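Local coordinates for protein beta-N-acetylhexosaminidase (Streptomyces plicatus, PDB 5FCZ) that hydrolyses terminal, non-reducing N-acetylhexosamine residues from N-acetyl-beta-hexosaminides, as a family 20 glycoside hydrolase, at residues A[368-373]-A[394-399]; A[350-355]-A[374-379]. All coordinates share one frame; numbering follows the deposited sequence.

Both contacts lie on the catalytic barrel near the bound thioacetamido sugar TNX, their centres about 13 Å apart. Contact 1 joins two loops that follow neighbouring strands, 363-366 and 389-392, and is partly buried; contact 2 sets the 3-10 turn after strand 346-350 against helix 374-385 and is a surface contact. The chain leads from 368-373 straight into that helix, and K377 packs its CE on the O atom of T372, so the two contacts share one connection. Their chemistry follows their place: contact 1 uses direct bonds from backbone N-H groups, whereas contact 2 has one direct histidine-glutamate bond and otherwise water bridges and a glycerol.

Contact 1 (A[368-373]-A[394-399]); sequences GLDRTG and PADRTY. With TNX (1,5-anhydro-2-deoxy-2-(ethanethioylamino)-D-arabino-hex-1-enitol), chain B.
D396 meets L369 and D370 at the tight heart of this contact. Its OD2 accepts the backbone N-H of D370 at 2.9 Å in a nearly straight bond (169° at the hydrogen), met on the syn side but 32° out of the carboxylate plane. D396 CG stands between its own backbone N and carbonyl carbon (chi1 59°), which brings the carboxylate up against L369, whose CB lies 3.3 Å from D396 OD2. A second bond runs the other way: A395 N donates to G368 O at 3.1 Å, from above the carbonyl plane, while P394 CA makes a CH...O contact with the same oxygen. L369 CG rests on A395 CB at 4.2 Å. Within 368-373, T372 OG1 accepts L369 N at 2.8 Å across a type I turn, fixing the backbone that presents D370 N. With an alanine here instead of D396, D370 N would probably lose its acceptor and R422 this carboxylate partner. The solvent side is looser. There the side chains of D370 and D396 cross at about a right angle, OD2 to OD2 3.9 Å, a closeness probably eased by R422, which forms salt bridges with both. R397 NH2 stops 4.1 Å from D370 OD2, beyond a salt bridge; its NH1 is instead bonded to R422 O. On the inner side, A395 CA lies over one face of the Y399 ring, near the rim, and S7 of TNX lies at the ring edge. The two loops thus meet beyond the ends of adjacent parallel strands 363-366 and 389-392, with 368-373 leading into helix 374-385 and R422 of helix 420-424 bridging the two carboxylates.

Contact 2 (A[350-355]-A[374-379]); sequences WHQLAG and DAEKAE. With TNX (1,5-anhydro-2-deoxy-2-(ethanethioylamino)-D-arabino-hex-1-enitol), chain B; GOL (glycerol), chain E.
H351 and E376 make the direct polar link. H351 NE2 donates to E376 OE2 at 2.9 Å, nearly straight (168°) and in the plane of the ring, using the carboxylate's anti lone pair. E376 reaches it because its chain is extended, with CG opposite the backbone N (chi1 -172°). The same oxygen accepts at 2.7 Å from O3 of a glycerol, probably from the crystallisation liquor, so two donors grip it closely. Water supplies the second kind of bond: one molecule donates to H351 O and E379 OE1, another to A354 O and E379 O, and a third accepts from Q352 NE2 and donates weakly to E376 OE2. Q352 OE1 is bonded to W367 NE1. In van der Waals packing, the E379 side chain lies against the G355 backbone, OE1 3.4 Å from G355 CA, with A354 CB 3.7 Å from E379 O. At the ligand, the W350 ring lays one face beneath the thioacetamide methyl C8 of TNX, 3.5 Å from its plane, and W350 NE1 is hydrogen-bonded to E250. A strand end carrying a pocket aromatic, followed by a turn packed on the next barrel helix, is consistent with the (beta/alpha)8 active site of family 20 hexosaminidases, where aromatic residues enclose the substrate's acetamido group.

Contact 1 (A[368-373]-A[394-399])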
loop_
_atom_site.group_PDB
_atom_site.type_symbol
_atom_site.label_atom_id
_atom_site.label_comp_id
_atom_site.label_asym_id
_atom_site.label_seq_id
_atom_site.Cartn_x
_atom_site.Cartn_y
_atom_site.Cartn_z
ATOM N N GLY A 368 3.974 12.703 11.273
ATOM C CA GLY A 368 4.508 14.034 11.435
ATOM C C GLY A 368 5.298 14.477 10.216
ATOM O O GLY A 368 5.409 13.781 9.208
ATOM N N LEU A 369 5.838 15.691 10.322
ATOM C CA LEU A 369 6.545 16.367 9.251
ATOM C C LEU A 369 7.777 17.042 9.839
ATOM O O LEU A 369 8.052 16.932 11.041
ATOM C CB LEU A 369 5.704 17.444 8.576
ATOM C CG LEU A 369 4.212 17.659 8.676
ATOM C CD1 LEU A 369 3.710 17.773 10.057
ATOM C CD2 LEU A 369 3.945 18.977 7.942
ATOM N N ASP A 370 8.499 17.787 8.996
ATOM C CA ASP A 370 9.676 18.507 9.478
ATOM C C ASP A 370 9.305 19.545 10.523
ATOM O O ASP A 370 10.012 19.688 11.520
ATOM C CB ASP A 370 10.407 19.176 8.325
ATOM C CG ASP A 370 11.192 18.194 7.478
ATOM O OD1 ASP A 370 11.386 17.023 7.897
ATOM O OD2 ASP A 370 11.645 18.616 6.401
ATOM N N ARG A 371 8.192 20.269 10.332
ATOM C CA ARG A 371 7.778 21.274 11.314
ATOM C C ARG A 371 7.262 20.674 12.626
ATOM O O ARG A 371 6.909 21.431 13.543
ATOM C CB ARG A 371 6.704 22.200 10.716
ATOM C CG ARG A 371 5.325 21.562 10.404
ATOM C CD ARG A 371 4.399 22.516 9.551
ATOM N NE ARG A 371 4.248 23.813 10.239
ATOM C CZ ARG A 371 3.673 24.918 9.738
ATOM N NH1 ARG A 371 3.148 24.932 8.507
ATOM N NH2 ARG A 371 3.630 26.032 10.481
ATOM N N THR A 372 7.178 19.356 12.740
ATOM C CA THR A 372 6.722 18.754 13.982
ATOM C C THR A 372 7.738 19.073 15.077
ATOM O O THR A 372 8.945 19.144 14.837
ATOM C CB THR A 372 6.539 17.223 13.825
ATOM O OG1 THR A 372 5.546 16.921 12.842
ATOM C CG2 THR A 372 6.111 16.571 15.114
ATOM N N GLY A 373 7.241 19.274 16.285
ATOM C CA GLY A 373 8.094 19.656 17.376
ATOM C C GLY A 373 8.873 18.496 17.961
ATOM O O GLY A 373 8.557 17.320 17.756
ATOM N N PRO A 394 5.704 10.121 6.799
ATOM C CA PRO A 394 5.653 11.570 7.039
ATOM C C PRO A 394 4.782 12.289 6.018
ATOM O O PRO A 394 4.808 11.990 4.820
ATOM C CB PRO A 394 7.123 12.022 6.939
ATOM C CG PRO A 394 7.972 10.782 6.932
ATOM C CD PRO A 394 7.068 9.646 6.483
ATOM N N ALA A 395 4.015 13.267 6.517
ATOM C CA ALA A 395 2.987 13.909 5.706
ATOM C C ALA A 395 3.586 14.831 4.669
ATOM O O ALA A 395 2.924 15.147 3.668
ATOM C CB ALA A 395 2.005 14.676 6.606
ATOM N N ASP A 396 4.828 15.256 4.876
ATOM C CA ASP A 396 5.553 16.007 3.865
ATOM C C ASP A 396 6.532 15.123 3.108
ATOM O O ASP A 396 7.479 15.626 2.495
ATOM C CB ASP A 396 6.254 17.204 4.520
ATOM C CG ASP A 396 7.223 16.790 5.613
ATOM O OD1 ASP A 396 7.313 15.577 5.911
ATOM O OD2 ASP A 396 7.903 17.674 6.178
ATOM N N ARG A 397 6.324 13.803 3.146
ATOM C CA ARG A 397 7.083 12.881 2.304
ATOM C C ARG A 397 6.215 11.943 1.479
ATOM O O ARG A 397 6.398 11.848 0.262
ATOM C CB ARG A 397 8.017 12.047 3.160
ATOM C CG ARG A 397 8.983 12.886 3.929
ATOM C CD ARG A 397 10.056 13.454 3.014
ATOM N NE ARG A 397 10.987 14.295 3.759
ATOM C CZ ARG A 397 12.158 14.717 3.303
ATOM N NH1 ARG A 397 12.598 14.377 2.106
ATOM N NH2 ARG A 397 12.903 15.478 4.066
ATOM N N THR A 398 5.286 11.226 2.116
ATOM C CA THR A 398 4.626 10.122 1.444
ATOM C C THR A 398 3.111 10.243 1.379
ATOM O O THR A 398 2.449 9.284 0.988
ATOM C CB THR A 398 5.001 8.806 2.125
ATOM O OG1 THR A 398 4.478 8.820 3.452
ATOM C CG2 THR A 398 6.546 8.612 2.164
ATOM N N TYR A 399 2.539 11.385 1.728
ATOM C CA TYR A 399 1.097 11.565 1.629
ATOM C C TYR A 399 0.785 11.861 0.176
ATOM O O TYR A 399 1.080 12.949 -0.300
ATOM C CB TYR A 399 0.619 12.691 2.544
ATOM C CG TYR A 399 0.258 12.220 3.947
ATOM C CD1 TYR A 399 0.926 11.159 4.517
ATOM C CD2 TYR A 399 -0.759 12.832 4.683
ATOM C CE1 TYR A 399 0.597 10.703 5.780
ATOM C CE2 TYR A 399 -1.096 12.403 5.904
ATOM C CZ TYR A 399 -0.424 11.305 6.461
ATOM O OH TYR A 399 -0.739 10.791 7.705
HETATM C C1 TNX B . -5.057 14.310 8.600
HETATM S S7 TNX B . -3.271 12.173 8.375
HETATM C C2 TNX B . -5.683 13.186 8.875
HETATM C C3 TNX B . -6.728 12.638 7.895
HETATM C C4 TNX B . -6.690 13.566 6.656
HETATM C C5 TNX B . -5.225 13.884 6.282
HETATM C C6 TNX B . -5.205 14.902 5.152
HETATM C C7 TNX B . -4.150 11.668 9.699
HETATM C C8 TNX B . -3.742 10.446 10.494
HETATM N N2 TNX B . -5.249 12.363 9.968
HETATM O O3 TNX B . -7.980 12.567 8.511
HETATM O O4 TNX B . -7.334 12.917 5.608
HETATM O O5 TNX B . -4.477 14.454 7.373
HETATM O O6 TNX B . -3.981 14.814 4.473
#

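Contact 2 (A[350-355]-A[374-379])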
loop_
_atom_site.group_PDB
_atom_site.type_symbol
_atom_site.label_atom_id
_atom_site.label_comp_id
_atom_site.label_asym_id
_atom_site.label_seq_id
_atom_site.Cartn_x
_atom_site.Cartn_y
_atom_site.Cartn_z
ATOM N N TRP A 350 -2.021 5.239 14.735
ATOM C CA TRP A 350 -1.254 6.425 14.396
ATOM C C TRP A 350 -0.401 6.807 15.610
ATOM O O TRP A 350 -0.654 6.355 16.723
ATOM C CB TRP A 350 -2.202 7.551 13.963
ATOM C CG TRP A 350 -3.036 7.218 12.737
ATOM C CD1 TRP A 350 -4.387 6.921 12.692
ATOM C CD2 TRP A 350 -2.578 7.163 11.378
ATOM N NE1 TRP A 350 -4.780 6.686 11.390
ATOM C CE2 TRP A 350 -3.692 6.820 10.566
ATOM C CE3 TRP A 350 -1.339 7.370 10.768
ATOM C CZ2 TRP A 350 -3.591 6.684 9.177
ATOM C CZ3 TRP A 350 -1.238 7.229 9.392
ATOM C CH2 TRP A 350 -2.353 6.886 8.612
ATOM N N HIS A 351 0.639 7.624 15.398
ATOM C CA HIS A 351 1.667 7.774 16.438
ATOM C C HIS A 351 1.191 8.577 17.660
ATOM O O HIS A 351 1.922 8.658 18.661
ATOM C CB HIS A 351 2.948 8.406 15.857
ATOM C CG HIS A 351 2.823 9.866 15.585
ATOM N ND1 HIS A 351 2.395 10.357 14.376
ATOM C CD2 HIS A 351 3.030 10.944 16.380
ATOM C CE1 HIS A 351 2.349 11.671 14.431
ATOM N NE2 HIS A 351 2.720 12.049 15.640
ATOM N N GLN A 352 -0.002 9.167 17.620
ATOM C CA GLN A 352 -0.632 9.631 18.849
ATOM C C GLN A 352 -0.739 8.524 19.881
ATOM O O GLN A 352 -0.825 8.794 21.082
ATOM C CB GLN A 352 -2.026 10.182 18.547
ATOM C CG GLN A 352 -1.997 11.526 17.908
ATOM C CD GLN A 352 -1.512 11.522 16.507
ATOM O OE1 GLN A 352 -1.722 10.572 15.772
ATOM N NE2 GLN A 352 -0.868 12.604 16.110
ATOM N N LEU A 353 -0.784 7.273 19.441
ATOM C CA LEU A 353 -0.785 6.167 20.397
ATOM C C LEU A 353 0.516 6.132 21.209
ATOM O O LEU A 353 0.527 5.651 22.348
ATOM C CB LEU A 353 -1.009 4.833 19.661
ATOM C CG LEU A 353 -1.196 3.578 20.543
ATOM C CD1 LEU A 353 -2.456 3.632 21.405
ATOM C CD2 LEU A 353 -1.211 2.341 19.696
ATOM N N ALA A 354 1.624 6.638 20.656
ATOM C CA ALA A 354 2.871 6.614 21.416
ATOM C C ALA A 354 2.749 7.352 22.742
ATOM O O ALA A 354 3.601 7.172 23.624
ATOM C CB ALA A 354 4.004 7.243 20.615
ATOM N N GLY A 355 1.741 8.211 22.876
ATOM C CA GLY A 355 1.503 8.977 24.080
ATOM C C GLY A 355 0.399 8.412 24.939
ATOM O O GLY A 355 -0.076 9.111 25.835
ATOM N N ASP A 374 9.909 18.874 18.715
ATOM C CA ASP A 374 10.824 17.907 19.298
ATOM C C ASP A 374 10.133 17.051 20.340
ATOM O O ASP A 374 10.449 15.865 20.482
ATOM C CB ASP A 374 12.012 18.626 19.931
ATOM C CG ASP A 374 12.976 19.174 18.907
ATOM O OD1 ASP A 374 12.921 18.727 17.735
ATOM O OD2 ASP A 374 13.799 20.047 19.277
ATOM N N ALA A 375 9.212 17.624 21.101
ATOM C CA ALA A 375 8.565 16.811 22.127
ATOM C C ALA A 375 7.742 15.694 21.491
ATOM O O ALA A 375 7.754 14.557 21.973
ATOM C CB ALA A 375 7.685 17.677 23.033
ATOM N N GLU A 376 7.014 16.002 20.411
ATOM C CA GLU A 376 6.188 14.994 19.746
ATOM C C GLU A 376 7.049 13.894 19.150
ATOM O O GLU A 376 6.769 12.706 19.333
ATOM C CB GLU A 376 5.330 15.631 18.655
ATOM C CG GLU A 376 4.278 14.679 18.014
ATOM C CD GLU A 376 3.263 15.449 17.172
ATOM O OE1 GLU A 376 3.259 16.713 17.231
ATOM O OE2 GLU A 376 2.483 14.802 16.439
ATOM N N LYS A 377 8.104 14.276 18.433
ATOM C CA LYS A 377 9.028 13.287 17.898
ATOM C C LYS A 377 9.685 12.465 19.012
ATOM O O LYS A 377 9.961 11.275 18.834
ATOM C CB LYS A 377 10.092 13.974 17.049
ATOM C CG LYS A 377 9.590 14.694 15.795
ATOM C CD LYS A 377 10.777 15.388 15.071
ATOM C CE LYS A 377 10.348 16.335 13.971
ATOM N NZ LYS A 377 11.531 16.917 13.271
ATOM N N ALA A 378 9.972 13.078 20.159
ATOM C CA ALA A 378 10.614 12.314 21.224
ATOM C C ALA A 378 9.677 11.242 21.770
ATOM O O ALA A 378 10.100 10.115 22.063
ATOM C CB ALA A 378 11.068 13.252 22.336
ATOM N N GLU A 379 8.403 11.584 21.927
ATOM C CA GLU A 379 7.414 10.617 22.374
ATOM C C GLU A 379 7.413 9.385 21.474
ATOM O O GLU A 379 7.359 8.246 21.954
ATOM C CB GLU A 379 6.056 11.286 22.378
ATOM C CG GLU A 379 5.163 10.793 23.427
ATOM C CD GLU A 379 3.905 11.628 23.550
ATOM O OE1 GLU A 379 3.114 11.593 22.585
ATOM O OE2 GLU A 379 3.702 12.281 24.612
HETATM C C1 TNX B . -5.057 14.310 8.600
HETATM S S7 TNX B . -3.271 12.173 8.375
HETATM C C2 TNX B . -5.683 13.186 8.875
HETATM C C3 TNX B . -6.728 12.638 7.895
HETATM C C4 TNX B . -6.690 13.566 6.656
HETATM C C5 TNX B . -5.225 13.884 6.282
HETATM C C6 TNX B . -5.205 14.902 5.152
HETATM C C7 TNX B . -4.150 11.668 9.699
HETATM C C8 TNX B . -3.742 10.446 10.494
HETATM N N2 TNX B . -5.249 12.363 9.968
HETATM O O3 TNX B . -7.980 12.567 8.511
HETATM O O4 TNX B . -7.334 12.917 5.608
HETATM O O5 TNX B . -4.477 14.454 7.373
HETATM O O6 TNX B . -3.981 14.814 4.473
HETATM C C1 GOL E . -0.013 17.826 12.390
HETATM O O1 GOL E . 0.972 17.440 11.475
HETATM C C2 GOL E . 0.243 16.903 13.586
HETATM O O2 GOL E . 1.044 17.577 14.539
HETATM C C3 GOL E . 0.967 15.604 13.189
HETATM O O3 GOL E . 0.745 14.776 14.315
HETATM O O HOH W 1 3.137 11.095 20.009
HETATM O O HOH W 2 -0.217 14.707 18.163
HETATM O O HOH W 3 6.349 7.295 24.149
#